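Local coordinates for protein MgGH51 (Meripilus giganteus, PDB 6ZPZ) that probably acts as a retaining alpha-L-arabinofuranosidase of family GH51, releasing terminal arabinofuranose units from arabinose-bearing plant polysaccharides, at residues Pro222-Phe227 with Thr424-Glu429; Asp446-Phe451 with Thr489-Asp494; Gly229-Glu234 with Gly259-Val264. All coordinates share one frame; numbering follows the deposited sequence.

Contact 1: Pro222-Phe227 with Thr424-Glu429; sequences PSFFRF and TYFEGE. With LX5 ([(1~{S},2~{S},3~{S},4~{S})-2-(hydroxymethyl)-3,4-bis(oxidanyl)cyclopentyl] hydrogen sulfate), chain G.
Phe426 points its far end at Phe224 and Arg226, which sit two residues apart on one strand; Phe224 meets CE1, Arg226 meets CE2 and CZ. Phe224 CZ comes to 3.5 Å from Phe426 CE1, with the two ring planes nearly perpendicular at 86°; the approach is slanted, but it brings two bulky apolar groups into van der Waals contact in a buried place that suits them. The aliphatic part of Arg226 runs along the rim of the same ring, where Arg226 CD lies 3.6 Å from Phe426 CE2, near the ring plane. Phe426 is further packed by its own strand, since Gly428 CA sits 3.3 Å above one face of the ring, a place that a residue without a side chain can fill.

With CG anti to the backbone N (chi1 180°), Arg226 reaches past the phenyl group and sets its guanidinium beside strand 424-428. There NH1 makes a weak, bent hydrogen bond of 3.0 Å to Gly428 O, which lies at the guanidinium edge and also bonds Ser478 OG. The stronger partners of the arginine are salt bridges, from NE to Glu347 and from NH2 to Asp398, which would offset its buried charge. Glu429 follows, its extended chain carrying OE1 into the pocket, where it is covalently joined to C2 of the cyclitol sulfate LX5 at 1.7 Å. Strands 224-227 and 424-428 are the second and seventh of a parallel eight-stranded barrel; a glutamate near the C-terminal end of the seventh, covalently trapped, is the hallmark of the nucleophile in a retaining (beta/alpha)8 glycosidase.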
loop_
_atom_site.group_PDB
_atom_site.type_symbol
_atom_site.label_atom_id
_atom_site.label_comp_id
_atom_site.label_asym_id
_atom_site.label_seq_id
_atom_site.Cartn_x
_atom_site.Cartn_y
_atom_site.Cartn_z
ATOM N N PRO A 222 8.991 -2.264 8.390
ATOM C CA PRO A 222 8.238 -1.071 8.736
ATOM C C PRO A 222 7.641 -1.219 10.137
ATOM O O PRO A 222 7.308 -2.319 10.534
ATOM C CB PRO A 222 7.171 -1.028 7.631
ATOM C CG PRO A 222 6.925 -2.485 7.309
ATOM C CD PRO A 222 8.289 -3.121 7.414
ATOM N N SER A 223 7.426 -0.090 10.799
ATOM C CA SER A 223 6.843 -0.029 12.158
ATOM C C SER A 223 5.400 0.421 12.031
ATOM O O SER A 223 4.649 0.251 12.983
ATOM C CB SER A 223 7.587 0.918 13.076
ATOM O OG SER A 223 7.696 2.217 12.474
ATOM N N PHE A 224 5.023 1.077 10.944
ATOM C CA PHE A 224 3.638 1.584 10.879
ATOM C C PHE A 224 3.138 1.524 9.461
ATOM O O PHE A 224 3.953 1.376 8.553
ATOM C CB PHE A 224 3.543 3.017 11.385
ATOM C CG PHE A 224 4.187 4.007 10.465
ATOM C CD1 PHE A 224 3.505 4.475 9.345
ATOM C CD2 PHE A 224 5.460 4.488 10.713
ATOM C CE1 PHE A 224 4.106 5.408 8.518
ATOM C CE2 PHE A 224 6.072 5.406 9.867
ATOM C CZ PHE A 224 5.386 5.868 8.767
ATOM N N PHE A 225 1.838 1.709 9.310
ATOM C CA PHE A 225 1.190 1.653 7.987
ATOM C C PHE A 225 0.121 2.734 7.980
ATOM O O PHE A 225 -0.808 2.644 8.790
ATOM C CB PHE A 225 0.626 0.257 7.815
ATOM C CG PHE A 225 0.122 -0.094 6.455
ATOM C CD1 PHE A 225 -1.148 0.294 6.057
ATOM C CD2 PHE A 225 0.867 -0.918 5.627
ATOM C CE1 PHE A 225 -1.660 -0.122 4.839
ATOM C CE2 PHE A 225 0.360 -1.315 4.401
ATOM C CZ PHE A 225 -0.900 -0.915 4.010
ATOM N N ARG A 226 0.323 3.778 7.197
ATOM C CA ARG A 226 -0.646 4.905 7.136
ATOM C C ARG A 226 -1.630 4.548 6.022
ATOM O O ARG A 226 -1.203 4.191 4.943
ATOM C CB ARG A 226 0.025 6.257 6.890
ATOM C CG ARG A 226 -0.915 7.460 6.810
ATOM C CD ARG A 226 -0.360 8.401 5.749
ATOM N NE ARG A 226 -1.213 9.514 5.341
ATOM C CZ ARG A 226 -0.828 10.478 4.499
ATOM N NH1 ARG A 226 0.397 10.447 3.991
ATOM N NH2 ARG A 226 -1.664 11.466 4.158
ATOM N N PHE A 227 -2.909 4.596 6.330
ATOM C CA PHE A 227 -3.965 4.093 5.434
ATOM C C PHE A 227 -5.249 4.778 5.854
ATOM O O PHE A 227 -5.333 5.361 6.935
ATOM C CB PHE A 227 -4.088 2.566 5.527
ATOM C CG PHE A 227 -4.940 2.076 6.670
ATOM C CD1 PHE A 227 -4.515 2.209 7.978
ATOM C CD2 PHE A 227 -6.220 1.617 6.448
ATOM C CE1 PHE A 227 -5.307 1.813 9.036
ATOM C CE2 PHE A 227 -7.007 1.194 7.508
ATOM C CZ PHE A 227 -6.580 1.350 8.802
ATOM N N THR A 424 5.140 16.848 17.156
ATOM C CA THR A 424 5.893 15.797 16.438
ATOM C C THR A 424 5.478 15.833 14.985
ATOM O O THR A 424 4.369 16.307 14.691
ATOM C CB THR A 424 5.730 14.421 17.078
ATOM O OG1 THR A 424 4.336 14.109 17.118
ATOM C CG2 THR A 424 6.353 14.333 18.455
ATOM N N TYR A 425 6.365 15.361 14.114
ATOM C CA TYR A 425 6.206 15.496 12.666
ATOM C C TYR A 425 6.270 14.107 12.048
ATOM O O TYR A 425 7.119 13.308 12.414
ATOM C CB TYR A 425 7.218 16.506 12.133
ATOM C CG TYR A 425 6.984 17.894 12.668
ATOM C CD1 TYR A 425 6.085 18.750 12.051
ATOM C CD2 TYR A 425 7.570 18.314 13.844
ATOM C CE1 TYR A 425 5.854 20.022 12.541
ATOM C CE2 TYR A 425 7.314 19.566 14.371
ATOM C CZ TYR A 425 6.448 20.418 13.720
ATOM O OH TYR A 425 6.219 21.651 14.241
ATOM N N PHE A 426 5.342 13.888 11.139
ATOM C CA PHE A 426 5.190 12.689 10.295
ATOM C C PHE A 426 5.532 13.101 8.877
ATOM O O PHE A 426 4.778 13.891 8.258
ATOM C CB PHE A 426 3.762 12.160 10.413
ATOM C CG PHE A 426 3.381 11.018 9.510
ATOM C CD1 PHE A 426 4.321 10.110 9.034
ATOM C CD2 PHE A 426 2.053 10.839 9.150
ATOM C CE1 PHE A 426 3.923 9.054 8.228
ATOM C CE2 PHE A 426 1.651 9.777 8.368
ATOM C CZ PHE A 426 2.592 8.887 7.895
ATOM N N GLU A 427 6.649 12.599 8.363
ATOM C CA GLU A 427 6.971 12.841 6.948
ATOM C C GLU A 427 6.202 11.795 6.146
ATOM O O GLU A 427 6.802 10.803 5.763
ATOM C CB GLU A 427 8.469 12.797 6.702
ATOM C CG GLU A 427 8.832 13.426 5.371
ATOM C CD GLU A 427 9.085 14.914 5.390
ATOM O OE1 GLU A 427 9.154 15.480 6.481
ATOM O OE2 GLU A 427 9.147 15.497 4.308
ATOM N N GLY A 428 4.918 12.052 5.890
ATOM C CA GLY A 428 3.945 10.999 5.576
ATOM C C GLY A 428 3.901 10.700 4.094
ATOM O O GLY A 428 3.308 9.666 3.712
ATOM N N GLU A 429 4.507 11.568 3.293
ATOM C CA GLU A 429 4.542 11.396 1.830
ATOM C C GLU A 429 5.773 12.103 1.297
ATOM O O GLU A 429 5.812 13.369 1.314
ATOM C CB GLU A 429 3.272 11.999 1.249
ATOM C CG GLU A 429 3.135 11.724 -0.195
ATOM C CD GLU A 429 2.073 12.594 -0.789
ATOM O OE1 GLU A 429 1.009 12.039 -1.123
ATOM O OE2 GLU A 429 2.322 13.824 -0.936
HETATM C C1 LX5 G . 0.092 12.523 -3.260
HETATM C C2 LX5 G . -0.184 12.933 -1.833
HETATM C C6 LX5 G . 0.297 10.044 -4.060
HETATM C C5 LX5 G . -0.580 11.163 -3.484
HETATM C C3 LX5 G . -1.386 12.176 -1.352
HETATM C C4 LX5 G . -1.265 10.885 -2.158
HETATM O O7 LX5 G . 1.333 9.645 -3.155
HETATM O O8 LX5 G . -2.540 10.400 -2.585
HETATM O O9 LX5 G . -1.421 12.045 0.078
HETATM O O10 LX5 G . -0.644 13.576 -3.872
HETATM S S11 LX5 G . -0.153 14.224 -5.121
HETATM O O12 LX5 G . -0.242 12.993 -5.902
HETATM O O13 LX5 G . -1.005 15.311 -5.596
HETATM O O14 LX5 G . 1.191 14.762 -4.757
#

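Contact 2: Asp446-Phe451 with Thr489-Asp494; sequences DGRLAF and TQWTPD. With LX5 ([(1~{S},2~{S},3~{S},4~{S})-2-(hydroxymethyl)-3,4-bis(oxidanyl)cyclopentyl] hydrogen sulfate), chain G.
Arg448 points NH2 straight at the indole face of Trp491, 3.1 Å above the plane and over its centre. The guanidinium does not lie flat on the ring: its plane is tilted by 67°, so one edge is presented to the pi cloud in a cation-pi contact, with Arg448 CZ 4.3 Å from the centroid of the Trp491 six-membered ring. The same edge grips a backbone oxygen. Thr492 O accepts from Arg448 NE at 2.7 Å and from NH2 at 2.8 Å, and this double hold fixes the rotation of the group; the bend at chi2 (76°) steers the long side chain across to both targets.

These segments belong to the loops that follow the seventh and eighth strands of the (beta/alpha)8 barrel, where such glycosidases build their substrate pocket, and Trp491 reaches the bound cyclitol sulfate, its CZ3 3.3 Å from LX5 O12. Beside the arginine, Thr492 OG1 stands 2.8 Å from Leu449 O. A cis peptide then leads into Pro493, whose rigid ring packs by CG against Leu449 CB and by CB against the backbone of Phe451. Farther along, a water donates to Ala450 O at 2.7 Å and accepts from Asp494 N. In the outer shell Tyr402 meets the Trp491 ring, Ile433 touches Pro493, and Arg448 NH1 has a weak hydrogen bond to Gly442 O.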
loop_
_atom_site.group_PDB
_atom_site.type_symbol
_atom_site.label_atom_id
_atom_site.label_comp_id
_atom_site.label_asym_id
_atom_site.label_seq_id
_atom_site.Cartn_x
_atom_site.Cartn_y
_atom_site.Cartn_z
ATOM N N ASP A 446 10.878 14.808 -19.615
ATOM C CA ASP A 446 11.219 16.084 -18.919
ATOM C C ASP A 446 11.727 15.834 -17.485
ATOM O O ASP A 446 11.588 16.749 -16.657
ATOM C CB ASP A 446 10.025 17.041 -18.987
ATOM C CG ASP A 446 9.612 17.383 -20.419
ATOM O OD1 ASP A 446 10.452 17.234 -21.323
ATOM O OD2 ASP A 446 8.444 17.742 -20.617
ATOM N N GLY A 447 12.305 14.654 -17.200
ATOM C CA GLY A 447 13.073 14.396 -15.957
ATOM C C GLY A 447 12.309 13.601 -14.895
ATOM O O GLY A 447 12.946 13.202 -13.914
ATOM N N ARG A 448 11.015 13.319 -15.079
ATOM C CA ARG A 448 10.251 12.445 -14.142
ATOM C C ARG A 448 10.925 11.071 -14.043
ATOM O O ARG A 448 11.335 10.526 -15.085
ATOM C CB ARG A 448 8.797 12.301 -14.592
ATOM C CG ARG A 448 7.931 11.569 -13.587
ATOM C CD ARG A 448 7.568 12.427 -12.413
ATOM N NE ARG A 448 6.564 11.831 -11.538
ATOM C CZ ARG A 448 5.255 12.069 -11.578
ATOM N NH1 ARG A 448 4.737 12.876 -12.493
ATOM N NH2 ARG A 448 4.464 11.513 -10.676
ATOM N N LEU A 449 11.082 10.507 -12.844
ATOM C CA LEU A 449 11.639 9.142 -12.722
ATOM C C LEU A 449 10.557 8.081 -12.944
ATOM O O LEU A 449 9.536 8.115 -12.214
ATOM C CB LEU A 449 12.243 9.008 -11.327
ATOM C CG LEU A 449 13.469 9.868 -11.098
ATOM C CD1 LEU A 449 14.022 9.615 -9.683
ATOM C CD2 LEU A 449 14.522 9.542 -12.153
ATOM N N ALA A 450 10.787 7.133 -13.849
ATOM C CA ALA A 450 9.821 6.040 -14.108
ATOM C C ALA A 450 9.896 5.036 -12.939
ATOM O O ALA A 450 8.878 4.432 -12.547
ATOM C CB ALA A 450 10.108 5.414 -15.459
ATOM N N PHE A 451 11.099 4.909 -12.389
ATOM C CA PHE A 451 11.415 4.082 -11.200
ATOM C C PHE A 451 12.392 4.881 -10.375
ATOM O O PHE A 451 13.082 5.731 -10.925
ATOM C CB PHE A 451 11.988 2.745 -11.667
ATOM C CG PHE A 451 11.013 1.909 -12.453
ATOM C CD1 PHE A 451 10.057 1.139 -11.805
ATOM C CD2 PHE A 451 11.074 1.849 -13.836
ATOM C CE1 PHE A 451 9.164 0.363 -12.530
ATOM C CE2 PHE A 451 10.191 1.050 -14.550
ATOM C CZ PHE A 451 9.238 0.311 -13.904
ATOM N N THR A 489 -0.300 2.376 -14.009
ATOM C CA THR A 489 0.486 3.370 -13.253
ATOM C C THR A 489 -0.173 4.730 -13.409
ATOM O O THR A 489 -0.338 5.146 -14.547
ATOM C CB THR A 489 1.923 3.345 -13.762
ATOM O OG1 THR A 489 2.433 2.039 -13.467
ATOM C CG2 THR A 489 2.737 4.423 -13.119
ATOM N N GLN A 490 -0.563 5.360 -12.301
ATOM C CA GLN A 490 -1.028 6.766 -12.322
ATOM C C GLN A 490 0.084 7.668 -11.793
ATOM O O GLN A 490 -0.069 8.847 -11.887
ATOM C CB GLN A 490 -2.309 6.927 -11.528
ATOM C CG GLN A 490 -3.484 6.160 -12.088
ATOM C CD GLN A 490 -3.468 4.692 -11.698
ATOM O OE1 GLN A 490 -3.354 4.360 -10.534
ATOM N NE2 GLN A 490 -3.550 3.795 -12.678
ATOM N N TRP A 491 1.124 7.102 -11.179
ATOM C CA TRP A 491 2.148 7.878 -10.460
ATOM C C TRP A 491 3.437 7.079 -10.452
ATOM O O TRP A 491 3.363 5.870 -10.194
ATOM C CB TRP A 491 1.713 8.214 -9.034
ATOM C CG TRP A 491 2.716 9.087 -8.368
ATOM C CD1 TRP A 491 3.909 8.723 -7.815
ATOM C CD2 TRP A 491 2.638 10.516 -8.245
ATOM N NE1 TRP A 491 4.547 9.818 -7.309
ATOM C CE2 TRP A 491 3.787 10.927 -7.542
ATOM C CE3 TRP A 491 1.694 11.473 -8.619
ATOM C CZ2 TRP A 491 4.046 12.264 -7.267
ATOM C CZ3 TRP A 491 1.953 12.801 -8.351
ATOM C CH2 TRP A 491 3.120 13.187 -7.692
ATOM N N THR A 492 4.537 7.744 -10.817
ATOM C CA THR A 492 5.921 7.254 -10.624
ATOM C C THR A 492 6.724 8.377 -9.981
ATOM O O THR A 492 6.362 9.551 -10.059
ATOM C CB THR A 492 6.546 6.827 -11.955
ATOM O OG1 THR A 492 6.783 7.978 -12.761
ATOM C CG2 THR A 492 5.679 5.888 -12.761
ATOM N N PRO A 493 7.832 8.066 -9.295
ATOM C CA PRO A 493 8.249 6.702 -8.998
ATOM C C PRO A 493 7.543 6.124 -7.768
ATOM O O PRO A 493 6.991 6.844 -6.945
ATOM C CB PRO A 493 9.730 6.870 -8.662
ATOM C CG PRO A 493 9.759 8.204 -8.013
ATOM C CD PRO A 493 8.737 9.054 -8.725
ATOM N N ASP A 494 7.652 4.816 -7.622
ATOM C CA ASP A 494 6.973 4.050 -6.565
ATOM C C ASP A 494 7.996 3.143 -5.900
ATOM O O ASP A 494 8.949 2.718 -6.565
ATOM C CB ASP A 494 5.808 3.281 -7.160
ATOM C CG ASP A 494 4.901 4.225 -7.892
ATOM O OD1 ASP A 494 4.223 5.002 -7.220
ATOM O OD2 ASP A 494 4.899 4.171 -9.120
HETATM C C1 LX5 G . 0.092 12.523 -3.260
HETATM C C2 LX5 G . -0.184 12.933 -1.833
HETATM C C6 LX5 G . 0.297 10.044 -4.060
HETATM C C5 LX5 G . -0.580 11.163 -3.484
HETATM C C3 LX5 G . -1.386 12.176 -1.352
HETATM C C4 LX5 G . -1.265 10.885 -2.158
HETATM O O7 LX5 G . 1.333 9.645 -3.155
HETATM O O8 LX5 G . -2.540 10.400 -2.585
HETATM O O9 LX5 G . -1.421 12.045 0.078
HETATM O O10 LX5 G . -0.644 13.576 -3.872
HETATM S S11 LX5 G . -0.153 14.224 -5.121
HETATM O O12 LX5 G . -0.242 12.993 -5.902
HETATM O O13 LX5 G . -1.005 15.311 -5.596
HETATM O O14 LX5 G . 1.191 14.762 -4.757
HETATM O O HOH W 1 8.098 3.455 -10.124
#

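Contact 3: Gly229-Glu234 with Gly259-Val264; sequences GGNNLE and GDWGYV. With LX5 ([(1~{S},2~{S},3~{S},4~{S})-2-(hydroxymethyl)-3,4-bis(oxidanyl)cyclopentyl] hydrogen sulfate), chain G.
The Asn231 amide and the Trp261 indole have nearly parallel planes, 5° apart, but are displaced so that ND2 meets the ring obliquely, 3.6 Å from Trp261 CZ2. A water lies 3.3 Å above one face of the indole, toward its rim; it accepts from Asn231 ND2 and donates to Asp260 O, tying the two segments together. At the ring edge, in its plane, is LX5 O8. The indole NE1 is hydrogen-bonded to Glu23, and Asn231 OD1 to Asn350, so both flat groups are held from outside.

Behind them Asn232 uses its amide oxygen: Asp260 N donates to OD1 in the carbonyl plane at 2.9 Å, nearly straight at 164°, while ND2 is hydrogen-bonded to Asn265 OD1. The neighbouring Gly259 CA passes only 3.3 Å from that oxygen, which a bare glycine tolerates. Asp260 points its carboxylate at helix 231-234, where OD2 accepts from Gly235 N and pairs with Arg257. From the short, weakly bonded helical turn, Asn231 N gives LX5 O8 a 2.8 Å bond, straight at 171°. A helical turn after the second barrel strand, facing a tryptophan, forms a wall of the ligand pocket, consistent with the sugar-binding site of a (beta/alpha)8 glycosidase.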
loop_
_atom_site.group_PDB
_atom_site.type_symbol
_atom_site.label_atom_id
_atom_site.label_comp_id
_atom_site.label_asym_id
_atom_site.label_seq_id
_atom_site.Cartn_x
_atom_site.Cartn_y
_atom_site.Cartn_z
ATOM N N GLY A 229 -5.564 6.425 3.019
ATOM C CA GLY A 229 -4.988 7.414 2.093
ATOM C C GLY A 229 -4.604 8.704 2.804
ATOM O O GLY A 229 -4.947 8.891 3.964
ATOM N N GLY A 230 -3.981 9.637 2.073
ATOM C CA GLY A 230 -3.931 9.625 0.626
ATOM C C GLY A 230 -5.193 10.181 -0.046
ATOM O O GLY A 230 -6.248 10.248 0.538
ATOM N N ASN A 231 -5.048 10.599 -1.287
ATOM C CA ASN A 231 -6.159 11.081 -2.134
ATOM C C ASN A 231 -7.289 10.074 -2.108
ATOM O O ASN A 231 -8.420 10.500 -2.091
ATOM C CB ASN A 231 -5.707 11.358 -3.555
ATOM C CG ASN A 231 -4.852 12.601 -3.634
ATOM O OD1 ASN A 231 -4.524 13.194 -2.615
ATOM N ND2 ASN A 231 -4.501 12.983 -4.842
ATOM N N ASN A 232 -6.979 8.780 -2.099
ATOM C CA ASN A 232 -8.024 7.738 -2.220
ATOM C C ASN A 232 -8.992 7.763 -1.017
ATOM O O ASN A 232 -10.099 7.203 -1.148
ATOM C CB ASN A 232 -7.421 6.370 -2.435
ATOM C CG ASN A 232 -8.337 5.441 -3.196
ATOM O OD1 ASN A 232 -8.772 5.768 -4.308
ATOM N ND2 ASN A 232 -8.594 4.272 -2.628
ATOM N N LEU A 233 -8.623 8.374 0.107
ATOM C CA LEU A 233 -9.555 8.570 1.246
ATOM C C LEU A 233 -10.675 9.531 0.848
ATOM O O LEU A 233 -11.808 9.396 1.345
ATOM C CB LEU A 233 -8.770 9.212 2.380
ATOM C CG LEU A 233 -9.576 9.594 3.601
ATOM C CD1 LEU A 233 -10.068 8.353 4.362
ATOM C CD2 LEU A 233 -8.732 10.493 4.506
ATOM N N GLU A 234 -10.319 10.539 0.071
ATOM C CA GLU A 234 -11.142 11.772 -0.002
ATOM C C GLU A 234 -12.373 11.576 -0.875
ATOM O O GLU A 234 -13.378 12.200 -0.601
ATOM C CB GLU A 234 -10.285 12.919 -0.487
ATOM C CG GLU A 234 -9.301 13.316 0.578
ATOM C CD GLU A 234 -8.490 14.528 0.220
ATOM O OE1 GLU A 234 -8.652 15.536 0.906
ATOM O OE2 GLU A 234 -7.667 14.434 -0.719
ATOM N N GLY A 259 -12.656 5.030 -6.883
ATOM C CA GLY A 259 -11.509 5.598 -6.176
ATOM C C GLY A 259 -11.067 6.888 -6.836
ATOM O O GLY A 259 -11.729 7.360 -7.777
ATOM N N ASP A 260 -9.941 7.426 -6.401
ATOM C CA ASP A 260 -9.469 8.763 -6.840
ATOM C C ASP A 260 -8.328 8.636 -7.857
ATOM O O ASP A 260 -7.670 9.618 -8.070
ATOM C CB ASP A 260 -9.179 9.574 -5.583
ATOM C CG ASP A 260 -10.503 9.692 -4.855
ATOM O OD1 ASP A 260 -11.465 10.208 -5.508
ATOM O OD2 ASP A 260 -10.620 9.114 -3.723
ATOM N N TRP A 261 -8.136 7.472 -8.490
ATOM C CA TRP A 261 -7.005 7.261 -9.423
ATOM C C TRP A 261 -7.498 6.618 -10.722
ATOM O O TRP A 261 -6.692 5.956 -11.398
ATOM C CB TRP A 261 -5.945 6.441 -8.683
ATOM C CG TRP A 261 -5.373 7.167 -7.513
ATOM C CD1 TRP A 261 -5.571 6.921 -6.180
ATOM C CD2 TRP A 261 -4.525 8.321 -7.590
ATOM N NE1 TRP A 261 -4.849 7.825 -5.439
ATOM C CE2 TRP A 261 -4.214 8.697 -6.273
ATOM C CE3 TRP A 261 -3.967 9.052 -8.650
ATOM C CZ2 TRP A 261 -3.377 9.784 -5.983
ATOM C CZ3 TRP A 261 -3.126 10.104 -8.371
ATOM C CH2 TRP A 261 -2.856 10.486 -7.049
ATOM N N GLY A 262 -8.787 6.817 -11.036
ATOM C CA GLY A 262 -9.408 6.457 -12.320
ATOM C C GLY A 262 -10.016 5.059 -12.328
ATOM O O GLY A 262 -10.380 4.573 -13.422
ATOM N N TYR A 263 -10.074 4.338 -11.198
ATOM C CA TYR A 263 -10.660 2.976 -11.227
ATOM C C TYR A 263 -11.535 2.702 -10.009
ATOM O O TYR A 263 -11.354 3.288 -8.906
ATOM C CB TYR A 263 -9.571 1.913 -11.389
ATOM C CG TYR A 263 -8.489 1.932 -10.350
ATOM C CD1 TYR A 263 -8.562 1.133 -9.222
ATOM C CD2 TYR A 263 -7.349 2.680 -10.541
ATOM C CE1 TYR A 263 -7.542 1.126 -8.288
ATOM C CE2 TYR A 263 -6.318 2.679 -9.611
ATOM C CZ TYR A 263 -6.420 1.901 -8.476
ATOM O OH TYR A 263 -5.389 1.850 -7.572
ATOM N N VAL A 264 -12.444 1.749 -10.200
ATOM C CA VAL A 264 -13.293 1.202 -9.106
ATOM C C VAL A 264 -12.429 0.415 -8.098
ATOM O O VAL A 264 -11.539 -0.336 -8.485
ATOM C CB VAL A 264 -14.427 0.338 -9.678
ATOM C CG1 VAL A 264 -15.185 -0.310 -8.529
ATOM C CG2 VAL A 264 -15.365 1.142 -10.577
HETATM C C1 LX5 G . 0.092 12.523 -3.260
HETATM C C2 LX5 G . -0.184 12.933 -1.833
HETATM C C6 LX5 G . 0.297 10.044 -4.060
HETATM C C5 LX5 G . -0.580 11.163 -3.484
HETATM C C3 LX5 G . -1.386 12.176 -1.352
HETATM C C4 LX5 G . -1.265 10.885 -2.158
HETATM O O7 LX5 G . 1.333 9.645 -3.155
HETATM O O8 LX5 G . -2.540 10.400 -2.585
HETATM O O9 LX5 G . -1.421 12.045 0.078
HETATM O O10 LX5 G . -0.644 13.576 -3.872
HETATM S S11 LX5 G . -0.153 14.224 -5.121
HETATM O O12 LX5 G . -0.242 12.993 -5.902
HETATM O O13 LX5 G . -1.005 15.311 -5.596
HETATM O O14 LX5 G . 1.191 14.762 -4.757
HETATM O O HOH W 2 -6.018 11.745 -7.039
#

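All three contacts converge on the bound cyclitol sulfate. Contact 1 supplies the covalent attachment through Glu429, contact 3 hydrogen-bonds a ring hydroxyl, and contact 2 approaches the sulfate; Glu23, Tyr402 and Asn350 complete the hydrogen bonding. The centres of contacts 1 and 2 are about 22 Å apart, with nearest atoms about 7 Å apart, and LX5 touches both. Contact 3 is nested within the chain loop closed by contact 1, helix 231-234 being the next element after strand 224-227, their centres about 19 Å apart. Contacts 2 and 3 pack together, Gln490 CG lying 3.3 Å from Trp261 O, and their two tryptophans both come near LX5 O12.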